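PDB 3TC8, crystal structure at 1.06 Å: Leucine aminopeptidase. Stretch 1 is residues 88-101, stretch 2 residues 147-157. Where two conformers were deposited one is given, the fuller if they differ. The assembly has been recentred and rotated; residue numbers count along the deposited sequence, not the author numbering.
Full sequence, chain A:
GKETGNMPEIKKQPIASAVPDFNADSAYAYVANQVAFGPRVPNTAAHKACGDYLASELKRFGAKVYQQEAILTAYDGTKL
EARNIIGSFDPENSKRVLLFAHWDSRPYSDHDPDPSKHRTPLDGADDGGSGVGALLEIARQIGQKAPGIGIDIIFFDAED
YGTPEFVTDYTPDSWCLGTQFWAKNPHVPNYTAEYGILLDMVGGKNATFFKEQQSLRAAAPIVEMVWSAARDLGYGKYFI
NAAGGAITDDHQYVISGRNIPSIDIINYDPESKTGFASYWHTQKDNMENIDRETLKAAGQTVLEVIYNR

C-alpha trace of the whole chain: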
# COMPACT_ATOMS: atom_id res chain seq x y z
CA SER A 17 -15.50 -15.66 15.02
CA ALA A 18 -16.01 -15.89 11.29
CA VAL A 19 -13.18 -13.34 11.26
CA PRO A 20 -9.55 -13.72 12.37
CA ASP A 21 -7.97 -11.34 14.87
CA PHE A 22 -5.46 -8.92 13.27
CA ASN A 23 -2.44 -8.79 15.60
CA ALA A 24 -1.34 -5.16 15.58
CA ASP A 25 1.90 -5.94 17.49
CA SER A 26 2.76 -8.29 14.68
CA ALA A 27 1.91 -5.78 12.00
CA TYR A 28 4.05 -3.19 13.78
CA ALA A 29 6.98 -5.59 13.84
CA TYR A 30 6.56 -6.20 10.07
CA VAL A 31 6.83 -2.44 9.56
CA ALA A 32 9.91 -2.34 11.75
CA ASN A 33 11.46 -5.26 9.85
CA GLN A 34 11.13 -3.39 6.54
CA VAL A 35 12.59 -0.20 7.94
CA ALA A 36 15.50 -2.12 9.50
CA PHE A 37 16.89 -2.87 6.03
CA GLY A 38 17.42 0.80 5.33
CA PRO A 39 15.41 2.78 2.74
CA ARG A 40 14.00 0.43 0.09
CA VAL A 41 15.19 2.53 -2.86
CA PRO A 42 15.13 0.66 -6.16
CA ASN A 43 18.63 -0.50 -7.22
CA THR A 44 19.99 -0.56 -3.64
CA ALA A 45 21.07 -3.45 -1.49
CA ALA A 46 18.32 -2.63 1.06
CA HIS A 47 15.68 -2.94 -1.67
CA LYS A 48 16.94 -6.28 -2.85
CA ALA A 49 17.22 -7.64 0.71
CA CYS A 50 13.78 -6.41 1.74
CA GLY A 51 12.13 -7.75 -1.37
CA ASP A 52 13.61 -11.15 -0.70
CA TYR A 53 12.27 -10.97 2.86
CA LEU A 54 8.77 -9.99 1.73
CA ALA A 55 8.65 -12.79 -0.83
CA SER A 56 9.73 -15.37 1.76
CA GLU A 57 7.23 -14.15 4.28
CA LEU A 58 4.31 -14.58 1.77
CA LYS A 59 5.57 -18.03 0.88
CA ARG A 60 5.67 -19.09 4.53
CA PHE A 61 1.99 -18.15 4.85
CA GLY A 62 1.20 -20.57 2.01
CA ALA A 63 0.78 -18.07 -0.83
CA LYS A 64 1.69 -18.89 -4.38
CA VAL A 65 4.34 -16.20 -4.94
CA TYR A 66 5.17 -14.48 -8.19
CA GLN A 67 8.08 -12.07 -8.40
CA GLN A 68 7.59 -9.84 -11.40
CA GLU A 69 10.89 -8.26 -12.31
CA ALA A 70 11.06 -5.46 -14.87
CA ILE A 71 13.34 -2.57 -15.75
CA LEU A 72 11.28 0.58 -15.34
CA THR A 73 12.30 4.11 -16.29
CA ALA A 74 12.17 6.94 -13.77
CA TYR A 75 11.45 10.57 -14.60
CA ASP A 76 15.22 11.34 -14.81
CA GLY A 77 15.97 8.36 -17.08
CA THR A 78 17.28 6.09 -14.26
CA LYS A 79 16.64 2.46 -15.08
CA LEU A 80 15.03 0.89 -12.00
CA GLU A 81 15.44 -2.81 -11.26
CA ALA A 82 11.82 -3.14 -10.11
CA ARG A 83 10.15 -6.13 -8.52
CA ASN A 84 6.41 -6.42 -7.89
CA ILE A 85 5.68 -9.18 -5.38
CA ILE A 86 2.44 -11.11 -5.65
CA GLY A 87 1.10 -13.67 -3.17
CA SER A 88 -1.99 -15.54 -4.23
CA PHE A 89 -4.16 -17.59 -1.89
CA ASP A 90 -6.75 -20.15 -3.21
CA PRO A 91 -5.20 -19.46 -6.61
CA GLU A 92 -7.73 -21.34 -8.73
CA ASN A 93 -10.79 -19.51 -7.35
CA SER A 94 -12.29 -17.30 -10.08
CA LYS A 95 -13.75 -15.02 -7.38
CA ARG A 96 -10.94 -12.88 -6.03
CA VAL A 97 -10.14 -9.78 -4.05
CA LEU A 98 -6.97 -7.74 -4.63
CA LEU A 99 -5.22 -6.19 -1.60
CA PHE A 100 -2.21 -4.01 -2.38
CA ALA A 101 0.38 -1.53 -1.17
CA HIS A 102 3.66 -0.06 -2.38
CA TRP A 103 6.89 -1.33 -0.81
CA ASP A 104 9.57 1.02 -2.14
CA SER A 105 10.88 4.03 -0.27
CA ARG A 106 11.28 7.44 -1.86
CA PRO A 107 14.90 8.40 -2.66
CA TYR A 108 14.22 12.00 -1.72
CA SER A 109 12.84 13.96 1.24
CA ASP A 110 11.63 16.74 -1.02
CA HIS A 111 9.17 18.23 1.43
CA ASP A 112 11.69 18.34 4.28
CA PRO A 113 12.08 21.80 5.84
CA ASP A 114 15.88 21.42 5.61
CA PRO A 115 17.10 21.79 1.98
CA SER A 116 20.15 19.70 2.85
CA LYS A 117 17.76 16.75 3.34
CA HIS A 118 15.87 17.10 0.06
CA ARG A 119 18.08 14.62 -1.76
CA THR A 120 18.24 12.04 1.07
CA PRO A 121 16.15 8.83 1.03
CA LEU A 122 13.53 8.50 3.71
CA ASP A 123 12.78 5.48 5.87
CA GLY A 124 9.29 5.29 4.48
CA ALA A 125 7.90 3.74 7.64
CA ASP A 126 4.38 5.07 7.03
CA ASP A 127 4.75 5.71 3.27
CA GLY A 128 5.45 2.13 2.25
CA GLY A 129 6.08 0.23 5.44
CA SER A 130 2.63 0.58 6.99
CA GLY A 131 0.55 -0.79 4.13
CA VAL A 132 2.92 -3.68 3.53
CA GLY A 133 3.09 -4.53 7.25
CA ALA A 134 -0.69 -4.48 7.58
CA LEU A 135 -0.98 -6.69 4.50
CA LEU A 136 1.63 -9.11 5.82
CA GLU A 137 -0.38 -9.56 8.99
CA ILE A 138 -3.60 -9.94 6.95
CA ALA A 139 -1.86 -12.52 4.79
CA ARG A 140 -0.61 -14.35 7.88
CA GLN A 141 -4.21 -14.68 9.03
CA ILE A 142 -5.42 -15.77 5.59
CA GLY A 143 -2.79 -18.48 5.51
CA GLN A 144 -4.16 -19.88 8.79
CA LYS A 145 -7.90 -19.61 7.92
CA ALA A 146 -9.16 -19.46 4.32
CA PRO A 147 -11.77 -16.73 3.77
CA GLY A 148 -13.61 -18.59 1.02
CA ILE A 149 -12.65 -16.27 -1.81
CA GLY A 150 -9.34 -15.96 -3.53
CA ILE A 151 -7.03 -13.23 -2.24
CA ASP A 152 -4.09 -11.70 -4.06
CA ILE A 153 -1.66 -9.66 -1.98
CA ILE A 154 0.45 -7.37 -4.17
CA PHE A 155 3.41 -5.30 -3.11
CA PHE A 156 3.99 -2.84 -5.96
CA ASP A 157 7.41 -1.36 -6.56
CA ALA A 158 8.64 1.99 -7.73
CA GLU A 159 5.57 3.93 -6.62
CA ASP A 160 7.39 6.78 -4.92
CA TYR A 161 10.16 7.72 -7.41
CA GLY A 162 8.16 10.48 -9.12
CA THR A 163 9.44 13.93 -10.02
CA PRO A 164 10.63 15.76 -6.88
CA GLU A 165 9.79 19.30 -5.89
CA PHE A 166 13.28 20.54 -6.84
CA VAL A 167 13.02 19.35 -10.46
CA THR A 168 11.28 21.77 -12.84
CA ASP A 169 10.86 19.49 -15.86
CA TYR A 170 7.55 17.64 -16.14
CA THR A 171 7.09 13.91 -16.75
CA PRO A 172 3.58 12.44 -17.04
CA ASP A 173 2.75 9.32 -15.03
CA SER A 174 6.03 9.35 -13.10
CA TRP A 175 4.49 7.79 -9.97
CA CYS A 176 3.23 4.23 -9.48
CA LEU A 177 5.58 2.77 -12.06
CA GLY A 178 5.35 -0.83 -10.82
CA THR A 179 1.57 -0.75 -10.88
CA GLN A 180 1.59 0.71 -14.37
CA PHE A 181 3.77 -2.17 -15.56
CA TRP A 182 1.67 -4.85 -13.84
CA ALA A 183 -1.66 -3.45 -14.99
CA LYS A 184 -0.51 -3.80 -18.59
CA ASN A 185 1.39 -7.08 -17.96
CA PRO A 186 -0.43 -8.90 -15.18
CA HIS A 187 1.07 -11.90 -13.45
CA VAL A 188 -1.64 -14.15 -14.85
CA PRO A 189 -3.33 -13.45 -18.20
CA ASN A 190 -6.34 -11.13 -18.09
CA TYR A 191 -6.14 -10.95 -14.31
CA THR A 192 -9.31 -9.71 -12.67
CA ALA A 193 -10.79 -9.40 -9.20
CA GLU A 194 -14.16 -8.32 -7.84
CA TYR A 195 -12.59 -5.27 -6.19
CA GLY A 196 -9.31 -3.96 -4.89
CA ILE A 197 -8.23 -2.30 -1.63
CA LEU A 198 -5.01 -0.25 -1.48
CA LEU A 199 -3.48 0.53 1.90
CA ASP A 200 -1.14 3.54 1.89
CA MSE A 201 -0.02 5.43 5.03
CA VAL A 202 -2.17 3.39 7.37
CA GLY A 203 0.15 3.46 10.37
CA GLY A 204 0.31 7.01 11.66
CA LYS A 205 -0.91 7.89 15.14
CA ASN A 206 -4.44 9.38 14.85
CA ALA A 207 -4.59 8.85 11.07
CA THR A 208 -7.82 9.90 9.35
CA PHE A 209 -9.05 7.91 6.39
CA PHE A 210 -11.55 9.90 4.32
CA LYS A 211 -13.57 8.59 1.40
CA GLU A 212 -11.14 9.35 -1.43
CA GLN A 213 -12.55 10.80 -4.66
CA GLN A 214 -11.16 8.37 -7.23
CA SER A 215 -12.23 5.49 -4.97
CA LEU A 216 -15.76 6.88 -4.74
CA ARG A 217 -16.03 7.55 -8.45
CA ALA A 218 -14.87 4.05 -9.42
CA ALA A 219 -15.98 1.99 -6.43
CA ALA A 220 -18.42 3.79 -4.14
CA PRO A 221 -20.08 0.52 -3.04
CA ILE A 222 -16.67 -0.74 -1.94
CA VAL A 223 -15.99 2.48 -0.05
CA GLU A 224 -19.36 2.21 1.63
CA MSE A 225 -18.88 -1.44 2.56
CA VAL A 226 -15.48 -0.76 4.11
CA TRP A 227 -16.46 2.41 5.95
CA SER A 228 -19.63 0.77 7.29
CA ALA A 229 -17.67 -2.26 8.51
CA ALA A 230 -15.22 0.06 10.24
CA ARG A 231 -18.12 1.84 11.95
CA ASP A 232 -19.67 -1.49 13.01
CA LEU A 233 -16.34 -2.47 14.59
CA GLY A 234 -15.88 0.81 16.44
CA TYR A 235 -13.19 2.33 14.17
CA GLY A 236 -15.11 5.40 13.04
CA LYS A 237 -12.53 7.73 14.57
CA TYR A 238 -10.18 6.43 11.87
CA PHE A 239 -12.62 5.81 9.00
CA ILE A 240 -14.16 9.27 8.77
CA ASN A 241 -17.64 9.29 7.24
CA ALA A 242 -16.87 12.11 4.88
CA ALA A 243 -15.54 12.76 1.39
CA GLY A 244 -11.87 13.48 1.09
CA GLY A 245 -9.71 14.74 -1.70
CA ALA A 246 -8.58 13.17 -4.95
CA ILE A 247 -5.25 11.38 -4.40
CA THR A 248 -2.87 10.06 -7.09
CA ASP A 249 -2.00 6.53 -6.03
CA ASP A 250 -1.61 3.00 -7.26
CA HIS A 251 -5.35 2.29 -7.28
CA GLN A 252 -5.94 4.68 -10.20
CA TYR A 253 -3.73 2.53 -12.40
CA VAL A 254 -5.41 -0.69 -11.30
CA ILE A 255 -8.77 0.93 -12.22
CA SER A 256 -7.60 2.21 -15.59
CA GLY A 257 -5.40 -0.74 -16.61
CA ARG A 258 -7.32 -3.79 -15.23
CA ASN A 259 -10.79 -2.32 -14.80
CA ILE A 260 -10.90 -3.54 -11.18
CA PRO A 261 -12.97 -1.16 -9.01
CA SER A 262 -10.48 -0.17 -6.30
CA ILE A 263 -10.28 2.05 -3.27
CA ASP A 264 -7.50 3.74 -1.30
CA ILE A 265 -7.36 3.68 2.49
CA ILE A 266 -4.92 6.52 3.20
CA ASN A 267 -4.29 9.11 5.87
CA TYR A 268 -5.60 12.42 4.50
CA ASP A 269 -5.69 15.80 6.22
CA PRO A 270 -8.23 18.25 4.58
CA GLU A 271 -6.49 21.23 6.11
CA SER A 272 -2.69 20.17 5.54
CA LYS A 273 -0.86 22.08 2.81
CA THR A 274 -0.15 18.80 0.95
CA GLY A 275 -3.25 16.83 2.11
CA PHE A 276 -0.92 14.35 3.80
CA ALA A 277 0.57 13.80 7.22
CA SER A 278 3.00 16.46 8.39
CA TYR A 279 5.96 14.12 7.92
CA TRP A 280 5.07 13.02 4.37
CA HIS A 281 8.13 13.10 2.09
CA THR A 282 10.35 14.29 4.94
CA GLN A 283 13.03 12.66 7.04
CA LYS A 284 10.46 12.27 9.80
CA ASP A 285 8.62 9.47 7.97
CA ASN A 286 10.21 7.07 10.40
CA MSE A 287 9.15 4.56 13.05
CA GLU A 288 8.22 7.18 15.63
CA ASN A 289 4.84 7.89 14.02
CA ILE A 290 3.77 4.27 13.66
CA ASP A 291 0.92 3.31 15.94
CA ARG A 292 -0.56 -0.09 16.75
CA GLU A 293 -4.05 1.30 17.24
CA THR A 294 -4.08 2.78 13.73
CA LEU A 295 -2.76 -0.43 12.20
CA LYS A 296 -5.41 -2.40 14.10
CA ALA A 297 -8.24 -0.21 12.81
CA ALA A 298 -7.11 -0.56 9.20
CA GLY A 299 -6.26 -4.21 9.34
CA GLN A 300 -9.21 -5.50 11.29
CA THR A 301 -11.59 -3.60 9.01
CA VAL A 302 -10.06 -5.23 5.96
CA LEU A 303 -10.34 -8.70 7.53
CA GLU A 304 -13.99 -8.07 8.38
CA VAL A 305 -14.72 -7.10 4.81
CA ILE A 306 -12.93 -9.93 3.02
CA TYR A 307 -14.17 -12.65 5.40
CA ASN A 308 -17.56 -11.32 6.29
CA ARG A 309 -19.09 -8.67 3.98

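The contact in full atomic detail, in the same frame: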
# COMPACT_ATOMS: atom_id res chain seq x y z
N SER A 88 -0.61 -15.14 -3.91
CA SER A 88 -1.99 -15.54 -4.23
C SER A 88 -2.42 -16.71 -3.35
O SER A 88 -1.75 -17.77 -3.30
CB SER A 88 -2.14 -15.95 -5.69
OG SER A 88 -1.75 -14.89 -6.55
N PHE A 89 -3.55 -16.54 -2.68
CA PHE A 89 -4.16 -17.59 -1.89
C PHE A 89 -5.38 -18.10 -2.63
O PHE A 89 -6.09 -17.36 -3.32
CB PHE A 89 -4.56 -17.04 -0.55
CG PHE A 89 -3.42 -16.60 0.31
CD1 PHE A 89 -2.77 -17.49 1.15
CD2 PHE A 89 -3.05 -15.27 0.37
CE1 PHE A 89 -1.79 -17.07 2.01
CE2 PHE A 89 -2.07 -14.87 1.22
CZ PHE A 89 -1.42 -15.78 2.04
N ASP A 90 -5.66 -19.41 -2.47
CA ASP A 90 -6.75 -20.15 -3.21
C ASP A 90 -6.65 -19.78 -4.70
O ASP A 90 -7.61 -19.22 -5.27
CB ASP A 90 -8.12 -19.78 -2.60
CG ASP A 90 -9.28 -20.67 -3.06
OD1 ASP A 90 -9.05 -21.65 -3.78
OD2 ASP A 90 -10.43 -20.31 -2.68
N PRO A 91 -5.49 -20.06 -5.31
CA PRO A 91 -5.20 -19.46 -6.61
C PRO A 91 -6.11 -19.84 -7.77
O PRO A 91 -6.18 -19.09 -8.74
CB PRO A 91 -3.74 -19.84 -6.90
CG PRO A 91 -3.37 -20.86 -5.93
CD PRO A 91 -4.32 -20.78 -4.77
N GLU A 92 -6.84 -20.94 -7.64
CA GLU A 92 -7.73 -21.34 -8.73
C GLU A 92 -9.14 -20.75 -8.61
O GLU A 92 -9.96 -20.91 -9.54
CB GLU A 92 -7.75 -22.88 -8.85
CG GLU A 92 -6.37 -23.54 -9.03
CD GLU A 92 -5.55 -22.97 -10.21
OE1 GLU A 92 -6.13 -22.67 -11.28
OE2 GLU A 92 -4.30 -22.83 -10.06
N ASN A 93 -9.46 -20.09 -7.50
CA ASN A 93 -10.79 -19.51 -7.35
C ASN A 93 -10.95 -18.34 -8.33
O ASN A 93 -10.11 -17.44 -8.42
CB ASN A 93 -10.96 -19.05 -5.92
CG ASN A 93 -12.41 -18.84 -5.53
OD1 ASN A 93 -13.26 -18.51 -6.37
ND2 ASN A 93 -12.70 -19.02 -4.25
N SER A 94 -12.04 -18.35 -9.10
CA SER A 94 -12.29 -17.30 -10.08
C SER A 94 -12.76 -16.03 -9.38
O SER A 94 -12.69 -14.97 -10.00
CB SER A 94 -13.31 -17.77 -11.16
OG SER A 94 -14.53 -18.03 -10.54
N LYS A 95 -13.30 -16.17 -8.16
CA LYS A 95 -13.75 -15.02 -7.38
C LYS A 95 -12.62 -14.60 -6.46
O LYS A 95 -12.14 -15.39 -5.62
CB LYS A 95 -15.02 -15.34 -6.60
CG LYS A 95 -16.13 -15.91 -7.47
CD LYS A 95 -17.49 -15.80 -6.80
CE LYS A 95 -18.47 -16.85 -7.31
NZ LYS A 95 -18.21 -18.18 -6.65
N ARG A 96 -12.16 -13.38 -6.67
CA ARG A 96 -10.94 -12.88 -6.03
C ARG A 96 -11.09 -11.46 -5.55
O ARG A 96 -11.91 -10.70 -6.06
CB ARG A 96 -9.78 -12.95 -7.00
CG ARG A 96 -9.72 -14.28 -7.71
CD ARG A 96 -8.37 -14.55 -8.36
NE ARG A 96 -7.27 -14.67 -7.40
CZ ARG A 96 -7.10 -15.71 -6.60
NH1 ARG A 96 -7.87 -16.80 -6.70
NH2 ARG A 96 -6.08 -15.72 -5.74
N VAL A 97 -10.31 -11.13 -4.52
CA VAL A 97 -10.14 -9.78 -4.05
C VAL A 97 -8.65 -9.45 -4.07
O VAL A 97 -7.83 -10.27 -3.68
CB VAL A 97 -10.71 -9.59 -2.64
CG1 VAL A 97 -10.32 -8.25 -2.05
CG2 VAL A 97 -12.24 -9.74 -2.71
N LEU A 98 -8.31 -8.27 -4.57
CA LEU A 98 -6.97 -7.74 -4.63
C LEU A 98 -6.71 -6.79 -3.47
O LEU A 98 -7.42 -5.81 -3.33
CB LEU A 98 -6.81 -7.02 -5.96
CG LEU A 98 -5.48 -6.28 -6.17
CD1 LEU A 98 -4.31 -7.18 -6.14
CD2 LEU A 98 -5.54 -5.43 -7.45
N LEU A 99 -5.65 -7.08 -2.72
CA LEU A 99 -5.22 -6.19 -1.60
C LEU A 99 -3.78 -5.80 -1.93
O LEU A 99 -2.95 -6.64 -2.22
CB LEU A 99 -5.26 -6.95 -0.27
CG LEU A 99 -6.59 -7.55 0.12
CD1 LEU A 99 -6.45 -8.31 1.47
CD2 LEU A 99 -7.70 -6.52 0.22
N PHE A 100 -3.50 -4.48 -1.85
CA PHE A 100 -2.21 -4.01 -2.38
C PHE A 100 -1.68 -2.84 -1.64
O PHE A 100 -2.37 -2.16 -0.90
CB PHE A 100 -2.27 -3.80 -3.91
CG PHE A 100 -3.29 -2.82 -4.44
CD1 PHE A 100 -4.65 -3.10 -4.43
CD2 PHE A 100 -2.89 -1.66 -5.05
CE1 PHE A 100 -5.58 -2.28 -5.01
CE2 PHE A 100 -3.83 -0.81 -5.64
CZ PHE A 100 -5.15 -1.11 -5.63
N ALA A 101 -0.38 -2.62 -1.81
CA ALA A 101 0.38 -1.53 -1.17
C ALA A 101 1.71 -1.39 -1.93
O ALA A 101 2.10 -2.31 -2.61
CB ALA A 101 0.68 -1.92 0.30
N PRO A 147 -10.52 -17.46 3.79
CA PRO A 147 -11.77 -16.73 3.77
C PRO A 147 -12.81 -17.24 2.83
O PRO A 147 -13.97 -16.83 2.94
CB PRO A 147 -11.36 -15.31 3.39
CG PRO A 147 -10.12 -15.49 2.59
CD PRO A 147 -9.43 -16.64 3.25
N GLY A 148 -12.50 -18.13 1.93
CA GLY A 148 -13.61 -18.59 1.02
C GLY A 148 -13.70 -17.90 -0.33
O GLY A 148 -14.47 -18.31 -1.17
N ILE A 149 -12.88 -16.89 -0.53
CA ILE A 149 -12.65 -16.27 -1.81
C ILE A 149 -11.17 -16.22 -2.02
O ILE A 149 -10.39 -16.33 -1.07
CB ILE A 149 -13.23 -14.88 -1.85
CG1 ILE A 149 -12.79 -14.04 -0.65
CG2 ILE A 149 -14.74 -14.99 -1.86
CD1 ILE A 149 -12.82 -12.60 -0.90
N GLY A 150 -10.75 -16.11 -3.27
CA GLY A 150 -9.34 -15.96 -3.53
C GLY A 150 -8.85 -14.58 -3.11
O GLY A 150 -9.60 -13.63 -3.23
N ILE A 151 -7.64 -14.50 -2.59
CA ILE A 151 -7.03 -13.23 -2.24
C ILE A 151 -5.69 -13.14 -2.89
O ILE A 151 -4.87 -14.06 -2.79
CB ILE A 151 -6.80 -13.10 -0.70
CG1 ILE A 151 -8.13 -13.27 0.08
CG2 ILE A 151 -6.15 -11.77 -0.39
CD1 ILE A 151 -9.17 -12.19 -0.11
N ASP A 152 -5.43 -12.02 -3.56
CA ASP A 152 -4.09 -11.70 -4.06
C ASP A 152 -3.57 -10.52 -3.26
O ASP A 152 -4.23 -9.51 -3.18
CB ASP A 152 -4.14 -11.38 -5.55
CG ASP A 152 -4.76 -12.51 -6.32
OD1 ASP A 152 -4.13 -13.60 -6.33
OD2 ASP A 152 -5.89 -12.32 -6.85
N ILE A 153 -2.40 -10.71 -2.68
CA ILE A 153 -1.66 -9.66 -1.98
C ILE A 153 -0.61 -9.18 -2.97
O ILE A 153 0.22 -10.01 -3.38
CB ILE A 153 -0.99 -10.20 -0.72
CG1 ILE A 153 -1.94 -10.93 0.24
CG2 ILE A 153 -0.15 -9.14 -0.07
CD1 ILE A 153 -2.92 -10.04 0.91
N ILE A 154 -0.59 -7.91 -3.28
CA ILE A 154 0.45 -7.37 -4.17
C ILE A 154 1.18 -6.21 -3.52
O ILE A 154 0.57 -5.26 -3.08
CB ILE A 154 -0.04 -6.97 -5.58
CG1 ILE A 154 -0.77 -8.16 -6.22
CG2 ILE A 154 1.17 -6.49 -6.40
CD1 ILE A 154 -1.19 -7.94 -7.69
N PHE A 155 2.51 -6.37 -3.48
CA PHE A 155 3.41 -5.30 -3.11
C PHE A 155 4.00 -4.72 -4.41
O PHE A 155 4.80 -5.37 -5.07
CB PHE A 155 4.49 -5.78 -2.16
CG PHE A 155 3.97 -6.52 -0.93
CD1 PHE A 155 2.81 -6.14 -0.29
CD2 PHE A 155 4.70 -7.58 -0.45
CE1 PHE A 155 2.40 -6.85 0.84
CE2 PHE A 155 4.29 -8.28 0.71
CZ PHE A 155 3.12 -7.87 1.33
N PHE A 156 3.55 -3.52 -4.74
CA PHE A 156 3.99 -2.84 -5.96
C PHE A 156 5.24 -2.01 -5.68
O PHE A 156 5.36 -1.35 -4.67
CB PHE A 156 2.87 -1.94 -6.50
CG PHE A 156 1.74 -2.69 -7.12
CD1 PHE A 156 1.90 -3.37 -8.29
CD2 PHE A 156 0.46 -2.68 -6.55
CE1 PHE A 156 0.86 -4.03 -8.88
CE2 PHE A 156 -0.58 -3.36 -7.17
CZ PHE A 156 -0.39 -4.00 -8.34
N ASP A 157 6.15 -2.07 -6.64
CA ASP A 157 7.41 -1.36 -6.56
C ASP A 157 7.37 -0.05 -7.28
O ASP A 157 6.44 0.27 -8.05
CB ASP A 157 8.53 -2.24 -7.17
CG ASP A 157 9.92 -1.91 -6.72
OD1 ASP A 157 10.13 -1.02 -5.86
OD2 ASP A 157 10.83 -2.65 -7.17
O HOH W 1 -10.25 -19.26 0.42

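Strand 150-156 lies between two segments of the first stretch. Strand 96-101 runs parallel to it, the two axes meeting at 20° with a closest approach of 4.6 Å, whereas the short segment Ser 88-Phe 89 pairs with it in the antiparallel sense. On the parallel side the hydrogen bonds follow the staggered pattern of such strands, in which alternate residues of each strand use both their amide and their carbonyl. Gly 150 N donates to Lys 95 O (2.8 Å), and Gly 150 O receives Val 97 N (2.9 Å). The ladder continues from Asp 152 N to Val 97 O (3.0 Å), from Leu 99 N to Asp 152 O (2.9 Å) and from Ile 154 N to Leu 99 O (2.9 Å), and it closes with Ala 101 N to Ile 154 O (3.1 Å) and Phe 156 N to Ala 101 O (2.8 Å). The antiparallel pair is uneven: Phe 89 N to Ile 151 O is short and nearly linear (2.8 Å, 178°), but the return bond from Ile 151 N to Phe 89 O is weak at 3.3 Å.

Between the two segments, a type I turn from Asp 90 to Asn 93 begins the reversal, closed by Asn 93 N to Asp 90 O (3.0 Å). The guanidinium of Arg 96 ties this loop to the sheet. Its NH1 donates to Asp 90 O (2.8 Å) and Asn 93 O (2.9 Å), while its NH2 reaches Phe 89 O (2.9 Å). A salt bridge to Asp 152 completes the arrangement, with Arg 96 NE 2.8 Å from Asp 152 OD2 and Arg 96 NH2 2.9 Å from Asp 152 OD1. Ser 88 OG also donates to Asp 152 OD1 (2.7 Å), so the buried carboxylate is bound by both segments.

The same guanidinium lies with one face over Gly 150 CA, and the absence of a side chain there makes this possible: an ideal CB would sit 2.1 Å from Arg 96 NH1.

Farther along the face that carries Arg 96 and Asp 152, the contacts become apolar. Leu 98 CD1 meets Ile 154 CD1 at 3.6 Å, and the rings of Phe 100 and Phe 156 lie nearly perpendicular, with Phe 100 CD2 3.6 Å from Phe 156 CE2.

The other face is hydrophobic. Leu 99 CD1 packs against both Ile 151 CG2 (3.9 Å) and Ile 153 CD1 (4.0 Å), and from the antiparallel segment the edge of the Phe 89 ring brings CE2 to 4.1 Å from Ile 153 CG1.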